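Alkaline phosphatase PHOX (Pseudomonas fluorescens, PDB 4ALF) hydrolyses phosphate monoesters as an alkaline phosphatase, probably using a cofactor of three calcium ions and an oxo-bridged di-iron pair. Local coordinates at residues Asn67-Ser72 and Glu532-Ser537. Sequence-based numbering, arbitrary orientation.
Sequences NNDGMS and EVTGIS. With CA (calcium ion), chain F.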
loop_
_atom_site.group_PDB
_atom_site.type_symbol
_atom_site.label_atom_id
_atom_site.label_comp_id
_atom_site.label_asym_id
_atom_site.label_seq_id
_atom_site.Cartn_x
_atom_site.Cartn_y
_atom_site.Cartn_z
ATOM N N ASN A 67 0.381 11.907 -5.446
ATOM C CA ASN A 67 0.673 10.473 -5.614
ATOM C C ASN A 67 -0.300 9.587 -4.851
ATOM O O ASN A 67 0.098 8.756 -4.020
ATOM C CB ASN A 67 2.140 10.208 -5.297
ATOM C CG ASN A 67 3.052 10.720 -6.392
ATOM O OD1 ASN A 67 2.595 11.142 -7.462
ATOM N ND2 ASN A 67 4.332 10.716 -6.139
ATOM N N ASN A 68 -1.584 9.730 -5.163
ATOM C CA ASN A 68 -2.594 8.916 -4.529
ATOM C C ASN A 68 -2.295 7.431 -4.729
ATOM O O ASN A 68 -1.781 6.992 -5.762
ATOM C CB ASN A 68 -4.015 9.314 -4.962
ATOM C CG ASN A 68 -4.171 9.427 -6.454
ATOM O OD1 ASN A 68 -4.020 10.508 -7.027
ATOM N ND2 ASN A 68 -4.498 8.320 -7.098
ATOM N N ASP A 69 -2.660 6.663 -3.717
ATOM C CA ASP A 69 -2.230 5.275 -3.588
ATOM C C ASP A 69 -3.402 4.476 -3.016
ATOM O O ASP A 69 -4.492 4.501 -3.591
ATOM C CB ASP A 69 -0.923 5.236 -2.761
ATOM C CG ASP A 69 -0.075 4.014 -3.028
ATOM O OD1 ASP A 69 -0.611 2.960 -3.432
ATOM O OD2 ASP A 69 1.144 4.131 -2.776
ATOM N N GLY A 70 -3.237 3.743 -1.914
ATOM C CA GLY A 70 -4.313 2.900 -1.419
ATOM C C GLY A 70 -5.511 3.716 -1.001
ATOM O O GLY A 70 -5.380 4.847 -0.595
ATOM N N MET A 71 -6.686 3.102 -1.088
ATOM C CA MET A 71 -7.937 3.772 -0.772
ATOM C C MET A 71 -9.078 2.787 -0.488
ATOM O O MET A 71 -9.102 1.670 -1.000
ATOM C CB MET A 71 -8.333 4.705 -1.916
ATOM C CG MET A 71 -8.527 3.994 -3.241
ATOM S SD MET A 71 -8.979 5.198 -4.511
ATOM C CE MET A 71 -8.905 4.145 -5.939
ATOM N N SER A 72 -10.019 3.232 0.341
ATOM C CA SER A 72 -11.235 2.489 0.644
ATOM C C SER A 72 -12.453 3.381 0.535
ATOM O O SER A 72 -12.386 4.598 0.769
ATOM C CB SER A 72 -11.197 1.925 2.059
ATOM O OG SER A 72 -10.176 0.951 2.249
ATOM N N GLU A 532 2.224 4.469 -12.230
ATOM C CA GLU A 532 1.859 3.124 -11.801
ATOM C C GLU A 532 0.361 3.145 -11.532
ATOM O O GLU A 532 -0.225 4.207 -11.295
ATOM C CB GLU A 532 2.667 2.627 -10.591
ATOM C CG GLU A 532 2.437 3.399 -9.308
ATOM C CD GLU A 532 3.480 3.035 -8.261
ATOM O OE1 GLU A 532 4.591 3.568 -8.347
ATOM O OE2 GLU A 532 3.185 2.172 -7.411
ATOM N N VAL A 533 -0.242 1.964 -11.572
ATOM C CA VAL A 533 -1.644 1.790 -11.324
ATOM C C VAL A 533 -1.750 1.281 -9.887
ATOM O O VAL A 533 -1.146 0.255 -9.552
ATOM C CB VAL A 533 -2.255 0.811 -12.353
ATOM C CG1 VAL A 533 -3.693 0.559 -12.009
ATOM C CG2 VAL A 533 -2.105 1.399 -13.768
ATOM N N THR A 534 -2.480 1.987 -9.015
ATOM C CA THR A 534 -2.473 1.650 -7.584
ATOM C C THR A 534 -3.703 2.235 -6.941
ATOM O O THR A 534 -4.165 3.300 -7.344
ATOM C CB THR A 534 -1.155 2.132 -6.958
ATOM O OG1 THR A 534 -1.058 1.611 -5.631
ATOM C CG2 THR A 534 -1.002 3.655 -6.999
ATOM N N GLY A 535 -4.233 1.541 -5.941
ATOM C CA GLY A 535 -5.461 1.941 -5.293
ATOM C C GLY A 535 -6.643 1.360 -6.012
ATOM O O GLY A 535 -6.789 1.535 -7.232
ATOM N N ILE A 536 -7.505 0.692 -5.273
ATOM C CA ILE A 536 -8.721 0.156 -5.841
ATOM C C ILE A 536 -9.851 0.142 -4.820
ATOM O O ILE A 536 -9.645 -0.217 -3.654
ATOM C CB ILE A 536 -8.489 -1.253 -6.471
ATOM C CG1 ILE A 536 -9.772 -1.752 -7.168
ATOM C CG2 ILE A 536 -7.967 -2.271 -5.460
ATOM C CD1 ILE A 536 -9.621 -2.996 -8.015
ATOM N N SER A 537 -11.037 0.568 -5.246
ATOM C CA SER A 537 -12.256 0.461 -4.447
ATOM C C SER A 537 -13.423 0.322 -5.393
ATOM O O SER A 537 -13.345 0.761 -6.535
ATOM C CB SER A 537 -12.517 1.711 -3.607
ATOM O OG SER A 537 -11.457 2.011 -2.736
HETATM CA CA CA F . 5.777 2.470 -6.605
HETATM O O HOH W 1 -6.974 0.474 -2.343
HETATM O O HOH W 2 7.617 2.352 -8.308
HETATM O O HOH W 3 7.098 4.606 -6.510
HETATM O O HOH W 4 4.421 3.924 -5.311
#
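Strands 68-72 and 532-537 run nearly parallel, their axes 15° apart and 4.6 Å at closest approach, and come together at Gly70 and Gly535, whose CA atoms lie 4.2 Å from each other. A CB on Gly535 would collide with Asp69 O, which already receives a CA-H...O contact from Gly535 CA at 3.2 Å. Water 1 bridges the two backbones, accepting from Met71 N and Ile536 N. The strands are the innermost edges of two successive four-stranded antiparallel blades of the PhoX beta-propeller, facing each other close to the axis where the metals collect. Here Thr534 OG1 donates to Asp69 OD1 over 2.6 Å, meeting the carboxylate from above, 39° out of its plane; OG1 stands opposite the backbone N of Thr534 (chi1 -171°), which turns the hydroxyl to Asp69 and its CG2 toward Asn68 O. The other oxygen, Asp69 OD2, takes a weak hydrogen bond from Gln550, and the side chain touches the oxo-bridged di-iron group. Replacing Asp69 by an alanine is likely to leave the Thr534 hydroxyl without its acceptor and to open a gap beside the iron pair. Two residues before Thr534, Glu532 grips a calcium ion through both oxygens, OE1 at 2.4 Å and OE2 at 2.7 Å; three waters and Asp494 also bind this calcium ion, and His551 NE2 is hydrogen-bonded to OE1. At the other end the extended side chain of Met71 lays CE against the peptide of Gly535, 3.6 Å from Gly535 C, while Ser537 OG lies 2.9 Å from Met71 O.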